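Side-chain contacts in enolase (alpha proteobacterium BAL199, PDB 3UGV), which probably catalyses a magnesium-dependent reaction that starts by taking a proton from the carbon beside a substrate carboxylate, as other members of the enolase superfamily do: residues 134-139 / 305-310; 311-316 / 322-327; 335-338 / 342-345. All blocks are in the same frame, centred on the assembly; numbering follows the deposited sequence.

Contact 1. Residues 134-139 / 305-310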
loop_
_atom_site.group_PDB
_atom_site.type_symbol
_atom_site.label_atom_id
_atom_site.label_comp_id
_atom_site.label_asym_id
_atom_site.label_seq_id
_atom_site.Cartn_x
_atom_site.Cartn_y
_atom_site.Cartn_z
ATOM N N ALA F 134 -35.538 -16.009 16.863
ATOM C CA ALA F 134 -36.929 -16.336 17.169
ATOM C C ALA F 134 -37.880 -15.832 16.084
ATOM O O ALA F 134 -38.770 -16.553 15.634
ATOM C CB ALA F 134 -37.329 -15.757 18.520
ATOM N N VAL F 135 -37.689 -14.588 15.669
ATOM C CA VAL F 135 -38.587 -13.976 14.700
ATOM C C VAL F 135 -38.504 -14.667 13.337
ATOM O O VAL F 135 -39.506 -14.825 12.640
ATOM C CB VAL F 135 -38.319 -12.463 14.581
ATOM C CG1 VAL F 135 -38.942 -11.898 13.323
ATOM C CG2 VAL F 135 -38.862 -11.762 15.799
ATOM N N TRP F 136 -37.311 -15.095 12.957
ATOM C CA TRP F 136 -37.167 -15.782 11.689
ATOM C C TRP F 136 -37.825 -17.149 11.787
ATOM O O TRP F 136 -38.374 -17.645 10.805
ATOM C CB TRP F 136 -35.696 -15.955 11.318
ATOM C CG TRP F 136 -35.103 -14.831 10.528
ATOM C CD1 TRP F 136 -34.244 -13.876 10.989
ATOM C CD2 TRP F 136 -35.300 -14.555 9.134
ATOM N NE1 TRP F 136 -33.904 -13.019 9.977
ATOM C CE2 TRP F 136 -34.530 -13.414 8.824
ATOM C CE3 TRP F 136 -36.050 -15.158 8.121
ATOM C CZ2 TRP F 136 -34.487 -12.864 7.541
ATOM C CZ3 TRP F 136 -36.009 -14.606 6.840
ATOM C CH2 TRP F 136 -35.232 -13.475 6.565
ATOM N N ASP F 137 -37.749 -17.766 12.964
ATOM C CA ASP F 137 -38.397 -19.055 13.158
ATOM C C ASP F 137 -39.895 -18.879 13.017
ATOM O O ASP F 137 -40.558 -19.689 12.373
ATOM C CB ASP F 137 -38.065 -19.678 14.518
ATOM C CG ASP F 137 -38.836 -20.970 14.769
ATOM O OD1 ASP F 137 -38.587 -21.973 14.058
ATOM O OD2 ASP F 137 -39.695 -20.981 15.675
ATOM N N ALA F 138 -40.428 -17.820 13.616
ATOM C CA ALA F 138 -41.861 -17.527 13.497
ATOM C C ALA F 138 -42.296 -17.300 12.038
ATOM O O ALA F 138 -43.294 -17.854 11.593
ATOM C CB ALA F 138 -42.253 -16.337 14.385
ATOM N N LEU F 139 -41.532 -16.500 11.295
ATOM C CA LEU F 139 -41.835 -16.231 9.894
ATOM C C LEU F 139 -41.829 -17.516 9.080
ATOM O O LEU F 139 -42.679 -17.723 8.230
ATOM C CB LEU F 139 -40.835 -15.221 9.312
ATOM C CG LEU F 139 -41.035 -14.755 7.872
ATOM C CD1 LEU F 139 -42.298 -13.905 7.717
ATOM C CD2 LEU F 139 -39.815 -13.964 7.430
ATOM N N GLY F 305 -25.350 -11.253 14.729
ATOM C CA GLY F 305 -26.645 -10.641 14.464
ATOM C C GLY F 305 -27.703 -11.634 14.000
ATOM O O GLY F 305 -28.531 -11.323 13.139
ATOM N N GLY F 306 -27.662 -12.836 14.574
ATOM C CA GLY F 306 -28.652 -13.861 14.309
ATOM C C GLY F 306 -28.665 -14.334 12.872
ATOM O O GLY F 306 -27.629 -14.373 12.212
ATOM N N VAL F 307 -29.848 -14.698 12.386
ATOM C CA VAL F 307 -30.000 -15.122 11.002
ATOM C C VAL F 307 -29.702 -13.970 10.036
ATOM O O VAL F 307 -29.023 -14.158 9.026
ATOM C CB VAL F 307 -31.409 -15.694 10.734
ATOM C CG1 VAL F 307 -31.617 -15.893 9.251
ATOM C CG2 VAL F 307 -31.609 -17.012 11.499
ATOM N N SER F 308 -30.195 -12.779 10.364
ATOM C CA SER F 308 -29.994 -11.596 9.517
ATOM C C SER F 308 -28.528 -11.279 9.305
ATOM O O SER F 308 -28.079 -11.134 8.164
ATOM C CB SER F 308 -30.675 -10.366 10.128
ATOM O OG SER F 308 -32.075 -10.523 10.127
ATOM N N GLY F 309 -27.789 -11.158 10.410
ATOM C CA GLY F 309 -26.355 -10.916 10.347
ATOM C C GLY F 309 -25.568 -12.013 9.654
ATOM O O GLY F 309 -24.623 -11.724 8.921
ATOM N N TRP F 310 -25.949 -13.274 9.867
ATOM C CA TRP F 310 -25.244 -14.368 9.205
ATOM C C TRP F 310 -25.352 -14.258 7.690
ATOM O O TRP F 310 -24.361 -14.437 6.977
ATOM C CB TRP F 310 -25.766 -15.732 9.654
ATOM C CG TRP F 310 -25.127 -16.851 8.866
ATOM C CD1 TRP F 310 -25.475 -17.270 7.623
ATOM C CD2 TRP F 310 -24.003 -17.652 9.259
ATOM N NE1 TRP F 310 -24.653 -18.289 7.220
ATOM C CE2 TRP F 310 -23.741 -18.543 8.208
ATOM C CE3 TRP F 310 -23.202 -17.706 10.405
ATOM C CZ2 TRP F 310 -22.710 -19.486 8.263
ATOM C CZ3 TRP F 310 -22.176 -18.634 10.457
ATOM C CH2 TRP F 310 -21.943 -19.512 9.395
#

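Contact 2. Residues 311-316 / 322-327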
loop_
_atom_site.group_PDB
_atom_site.type_symbol
_atom_site.label_atom_id
_atom_site.label_comp_id
_atom_site.label_asym_id
_atom_site.label_seq_id
_atom_site.Cartn_x
_atom_site.Cartn_y
_atom_site.Cartn_z
ATOM N N MET F 311 -26.551 -13.967 7.192
ATOM C CA MET F 311 -26.761 -13.943 5.743
ATOM C C MET F 311 -25.958 -12.819 5.104
ATOM O O MET F 311 -25.423 -12.973 4.011
ATOM C CB MET F 311 -28.252 -13.824 5.377
ATOM C CG MET F 311 -29.140 -15.014 5.820
ATOM S SD MET F 311 -28.517 -16.658 5.408
ATOM C CE MET F 311 -28.384 -16.556 3.631
ATOM N N ARG F 312 -25.880 -11.685 5.791
ATOM C CA ARG F 312 -25.081 -10.569 5.304
ATOM C C ARG F 312 -23.597 -10.921 5.291
ATOM O O ARG F 312 -22.873 -10.580 4.354
ATOM C CB ARG F 312 -25.350 -9.320 6.140
ATOM C CG ARG F 312 -26.731 -8.750 5.849
ATOM C CD ARG F 312 -27.132 -7.648 6.797
ATOM N NE ARG F 312 -28.576 -7.448 6.770
ATOM C CZ ARG F 312 -29.205 -6.396 7.282
ATOM N NH1 ARG F 312 -28.519 -5.415 7.857
ATOM N NH2 ARG F 312 -30.526 -6.326 7.213
ATOM N N ALA F 313 -23.168 -11.632 6.331
ATOM C CA ALA F 313 -21.782 -12.026 6.476
ATOM C C ALA F 313 -21.453 -13.099 5.458
ATOM O O ALA F 313 -20.339 -13.137 4.942
ATOM C CB ALA F 313 -21.506 -12.524 7.899
ATOM N N ALA F 314 -22.428 -13.959 5.161
ATOM C CA ALA F 314 -22.265 -14.972 4.118
ATOM C C ALA F 314 -21.991 -14.296 2.788
ATOM O O ALA F 314 -21.218 -14.800 1.965
ATOM C CB ALA F 314 -23.528 -15.840 4.005
ATOM N N GLY F 315 -22.664 -13.167 2.577
ATOM C CA GLY F 315 -22.446 -12.327 1.418
ATOM C C GLY F 315 -21.056 -11.723 1.350
ATOM O O GLY F 315 -20.456 -11.703 0.289
ATOM N N VAL F 316 -20.540 -11.218 2.470
ATOM C CA VAL F 316 -19.153 -10.764 2.513
ATOM C C VAL F 316 -18.195 -11.936 2.272
ATOM O O VAL F 316 -17.308 -11.862 1.425
ATOM C CB VAL F 316 -18.789 -10.107 3.859
ATOM C CG1 VAL F 316 -17.341 -9.734 3.857
ATOM C CG2 VAL F 316 -19.644 -8.859 4.122
ATOM N N ILE F 322 -13.914 -16.665 1.256
ATOM C CA ILE F 322 -13.418 -17.221 2.514
ATOM C C ILE F 322 -14.346 -18.324 2.997
ATOM O O ILE F 322 -15.544 -18.103 3.107
ATOM C CB ILE F 322 -13.364 -16.149 3.633
ATOM C CG1 ILE F 322 -12.581 -14.925 3.177
ATOM C CG2 ILE F 322 -12.696 -16.710 4.864
ATOM C CD1 ILE F 322 -11.087 -15.154 3.103
ATOM N N PRO F 323 -13.804 -19.517 3.292
ATOM C CA PRO F 323 -14.718 -20.566 3.771
ATOM C C PRO F 323 -15.280 -20.214 5.145
ATOM O O PRO F 323 -14.566 -19.735 6.018
ATOM C CB PRO F 323 -13.835 -21.808 3.834
ATOM C CG PRO F 323 -12.690 -21.505 2.909
ATOM C CD PRO F 323 -12.457 -20.036 3.019
ATOM N N MET F 324 -16.572 -20.450 5.322
ATOM C CA MET F 324 -17.288 -19.965 6.486
ATOM C C MET F 324 -17.865 -21.155 7.241
ATOM O O MET F 324 -18.517 -22.014 6.646
ATOM C CB MET F 324 -18.389 -19.015 6.012
ATOM C CG MET F 324 -19.238 -18.380 7.080
ATOM S SD MET F 324 -20.124 -17.005 6.323
ATOM C CE MET F 324 -21.306 -16.569 7.588
ATOM N N SER F 325 -17.598 -21.212 8.543
ATOM C CA SER F 325 -18.097 -22.284 9.409
ATOM C C SER F 325 -18.968 -21.656 10.481
ATOM O O SER F 325 -19.085 -20.436 10.541
ATOM C CB SER F 325 -16.934 -23.058 10.051
ATOM O OG SER F 325 -16.199 -23.809 9.089
ATOM N N THR F 326 -19.581 -22.473 11.330
ATOM C CA THR F 326 -20.453 -21.941 12.371
ATOM C C THR F 326 -19.825 -22.003 13.749
ATOM O O THR F 326 -18.810 -22.650 13.959
ATOM C CB THR F 326 -21.800 -22.690 12.458
ATOM O OG1 THR F 326 -21.561 -24.072 12.771
ATOM C CG2 THR F 326 -22.568 -22.579 11.150
ATOM N N HIS F 327 -20.449 -21.317 14.691
ATOM C CA HIS F 327 -20.077 -21.445 16.083
ATOM C C HIS F 327 -21.321 -21.494 16.951
ATOM O O HIS F 327 -22.141 -20.575 16.924
ATOM C CB HIS F 327 -19.212 -20.286 16.526
ATOM C CG HIS F 327 -18.825 -20.360 17.965
ATOM N ND1 HIS F 327 -19.370 -19.536 18.927
ATOM C CD2 HIS F 327 -17.954 -21.173 18.610
ATOM C CE1 HIS F 327 -18.836 -19.825 20.099
ATOM N NE2 HIS F 327 -17.983 -20.822 19.937
#

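Contact 3. Residues 335-338 / 342-345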
loop_
_atom_site.group_PDB
_atom_site.type_symbol
_atom_site.label_atom_id
_atom_site.label_comp_id
_atom_site.label_asym_id
_atom_site.label_seq_id
_atom_site.Cartn_x
_atom_site.Cartn_y
_atom_site.Cartn_z
ATOM N N HIS F 335 -29.392 -24.952 9.423
ATOM C CA HIS F 335 -30.310 -24.304 8.483
ATOM C C HIS F 335 -29.604 -23.320 7.552
ATOM O O HIS F 335 -29.718 -23.452 6.336
ATOM C CB HIS F 335 -31.486 -23.630 9.203
ATOM C CG HIS F 335 -32.590 -24.577 9.561
ATOM N ND1 HIS F 335 -33.614 -24.893 8.692
ATOM C CD2 HIS F 335 -32.826 -25.282 10.694
ATOM C CE1 HIS F 335 -34.434 -25.749 9.273
ATOM N NE2 HIS F 335 -33.977 -26.003 10.487
ATOM N N VAL F 336 -28.865 -22.356 8.112
ATOM C CA VAL F 336 -28.221 -21.333 7.275
ATOM C C VAL F 336 -27.055 -21.893 6.476
ATOM O O VAL F 336 -26.746 -21.379 5.403
ATOM C CB VAL F 336 -27.730 -20.081 8.069
ATOM C CG1 VAL F 336 -28.890 -19.371 8.719
ATOM C CG2 VAL F 336 -26.687 -20.471 9.109
ATOM N N MET F 337 -26.407 -22.939 6.989
ATOM C CA MET F 337 -25.305 -23.571 6.243
ATOM C C MET F 337 -25.797 -24.190 4.947
ATOM O O MET F 337 -25.033 -24.322 3.986
ATOM C CB MET F 337 -24.556 -24.616 7.083
ATOM C CG MET F 337 -23.708 -24.020 8.187
ATOM S SD MET F 337 -22.202 -23.282 7.541
ATOM C CE MET F 337 -21.164 -24.744 7.404
ATOM N N ARG F 338 -27.079 -24.557 4.924
ATOM C CA ARG F 338 -27.707 -25.111 3.723
ATOM C C ARG F 338 -27.804 -24.079 2.602
ATOM O O ARG F 338 -27.908 -24.445 1.441
ATOM C CB ARG F 338 -29.101 -25.678 4.034
ATOM C CG ARG F 338 -29.096 -26.972 4.851
ATOM C CD ARG F 338 -28.493 -28.138 4.078
ATOM N NE ARG F 338 -29.221 -28.408 2.841
ATOM C CZ ARG F 338 -28.942 -29.410 2.003
ATOM N NH1 ARG F 338 -27.951 -30.254 2.264
ATOM N NH2 ARG F 338 -29.662 -29.579 0.899
ATOM N N THR F 342 -20.157 -20.296 0.861
ATOM C CA THR F 342 -18.849 -20.860 1.160
ATOM C C THR F 342 -18.882 -21.751 2.406
ATOM O O THR F 342 -17.892 -21.883 3.103
ATOM C CB THR F 342 -17.755 -19.781 1.309
ATOM O OG1 THR F 342 -18.092 -18.913 2.389
ATOM C CG2 THR F 342 -17.597 -18.964 0.021
ATOM N N ALA F 343 -20.025 -22.369 2.672
ATOM C CA ALA F 343 -20.167 -23.259 3.820
ATOM C C ALA F 343 -18.986 -24.201 3.930
ATOM O O ALA F 343 -18.530 -24.765 2.943
ATOM C CB ALA F 343 -21.463 -24.048 3.727
ATOM N N HIS F 344 -18.485 -24.369 5.142
ATOM C CA HIS F 344 -17.291 -25.168 5.338
ATOM C C HIS F 344 -17.582 -26.274 6.360
ATOM O O HIS F 344 -17.905 -27.402 5.978
ATOM C CB HIS F 344 -16.112 -24.260 5.736
ATOM C CG HIS F 344 -14.783 -24.948 5.720
ATOM N ND1 HIS F 344 -13.694 -24.472 6.423
ATOM C CD2 HIS F 344 -14.368 -26.083 5.100
ATOM C CE1 HIS F 344 -12.665 -25.280 6.231
ATOM N NE2 HIS F 344 -13.051 -26.273 5.445
ATOM N N TRP F 345 -17.490 -25.956 7.647
ATOM C CA TRP F 345 -17.810 -26.932 8.695
ATOM C C TRP F 345 -18.877 -26.397 9.634
ATOM O O TRP F 345 -18.942 -25.188 9.910
ATOM C CB TRP F 345 -16.587 -27.255 9.560
ATOM C CG TRP F 345 -15.484 -28.058 8.927
ATOM C CD1 TRP F 345 -14.411 -27.571 8.238
ATOM C CD2 TRP F 345 -15.303 -29.482 8.995
ATOM N NE1 TRP F 345 -13.584 -28.597 7.863
ATOM C CE2 TRP F 345 -14.108 -29.783 8.311
ATOM C CE3 TRP F 345 -16.045 -30.532 9.550
ATOM C CZ2 TRP F 345 -13.631 -31.098 8.168
ATOM C CZ3 TRP F 345 -15.567 -31.839 9.413
ATOM C CH2 TRP F 345 -14.371 -32.105 8.735
#

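Contact 1. Residues 134-139 / 305-310
Trp136 reaches from helix 123-142 to helix 306-320 and meets Val307 and Ser308 there, one by dispersion and the other by a polar bond. The polar part is a hydrogen bond from Trp136 NE1 to Ser308 OG, 3.1 Å long and almost straight at 176° about the hydrogen. The oxygen lies at the edge of the indole, within 1° of its plane, exactly where the N-H points. A bond this straight and in plane restrains the rotation of the indole. The same hydroxyl is also hydrogen-bonded to Asp132 OD1, its stronger partner, one turn earlier on the helix that carries the tryptophan, so a single serine oxygen ties two turns of that helix to the barrel helix.

Two domains of the enolase superfamily meet here: helix 123-142 belongs to the N-terminal capping domain, helix 306-320 to the modified TIM barrel. Gly305 and Gly306, both with positive phi, take the chain from helix 301-304 into helix 306-320.

The apolar part is a CH-pi contact. Val307 CG1 sits 3.6 Å from the centroid of the five-membered ring of Trp136, practically on its normal. Val307 turns this methyl anti to its own nitrogen (chi1 170°), which brings CG1 over the pyrrole face, while Val307 CB comes within 3.4 Å of Trp136 CD1. Farther round, Leu147 and Leu150 also pack on Trp136, and so does Leu151 of a second subunit.

Contact 2. Residues 311-316 / 322-327
Met324 lays its sulfur and terminal methyl against the backbone of Ala314, and the conformation of that one side chain makes the contact. All three of its torsions are close to 180°: CG leaves anti to the backbone nitrogen (chi1 -179°), and the chain stays stretched through SD to CE. Held straight, it spans the 7.4 Å between Met324 CA and Ala314 CA, the nearest pair of CA atoms across the two segments. Met324 SD comes to 3.7 Å from Ala314 CA, and Met324 CE lies at the same 3.7 Å from Ala314 N. The methyl also touches the two small side chains of this turn, with Ala313 CB 4.1 Å and Ala314 CB 4.3 Å from Met324 CE. No hydrogen bond joins the two segments; the meeting is purely van der Waals, and the alanines let the thioether settle against the helix itself instead of against longer side chains. Shortened to an alanine, position Met324 would lose both SD and CE, which would probably leave a gap beside Ala313 and Ala314.

Residues 322-327 bring the chain back from helix 306-320 to the wall of the TIM-like barrel, and at the far end of the segment His327 ND1 bonds Asp300 OD2, a pairing also found in mandelate racemase relatives. Ser325 is joined by backbone bonding to Val297 of strand 296-297, and Thr326 to Trp345 on the following run of chain. Met324 thus fills the layer between barrel wall and helix, with Trp310, Ala317 and Val297 around it, while Met285 of helix 282-290 packs on Ala313.

Contact 3. Residues 335-338 / 342-345
Met337, on helix 330-337, and Ala343, in the loop that follows, bring their CA atoms to 5.7 Å as the chain folds back on itself. The turn belongs to the barrel of the enolase superfamily: it carries the chain from this helix into the short strand 346-348, and residues 342-345 are already bonded through their backbone to the run before them, Thr342 with Met324 and Trp345 with Thr326.

Met337 does most of the touching. Its CB does not head for the loop, but the chain bends at every torsion, with CG beside the backbone nitrogen (chi1 -71°) and chi2 and chi3 turned the same way, so that the sulfur and methyl curl back over residues 343-345. Met337 SD lies 4.0 Å from Ala343 CB, and Met337 CE 3.8 Å from that same methyl. On the helix side, Met337 O approaches Ala343 CB at 3.6 Å, so the alanine is met by both the backbone and the side chain of the methionine. Trp310, Val158 and Thr326 also pack against Met337, enclosing it in the protein interior.

The CB atoms of His344 and Trp345 point away from the helix, and their rings meet each other: Trp345 CD1 stands 3.3 Å above the centre of the His344 imidazole, and His344 CE1 lies at the edge of the indole, in its plane. Trp345 NE1 is bonded to Glu248 OE2, and Lys159 makes a cation-pi contact with the Trp345 ring. What the helix meets of these two residues is main chain, Met337 CE lying 3.5 Å from His344 N and 3.4 Å from Trp345 O.

Contact 1 is a buried joint between the two domains, and it alone of the three carries a hydrogen bond between its segments. Contacts 2 and 3 lie within the barrel, their centres 8 Å apart, and each depends on a methionine set against backbone and alanine; contact 2 is wholly buried, contact 3 partly open. The methionines differ in shape, stretched at Met324 and curled at Met337. Helix 306-320 serves both contact 1 and contact 2, and Trp310, which lies in 305-310 but takes no part in contact 1 itself, packs on Met324, Val336 and Met337. Hydrogen bonds of Thr342 OG1 to Ile322 O and of Trp345 N to Ser325 OG further link contacts 2 and 3.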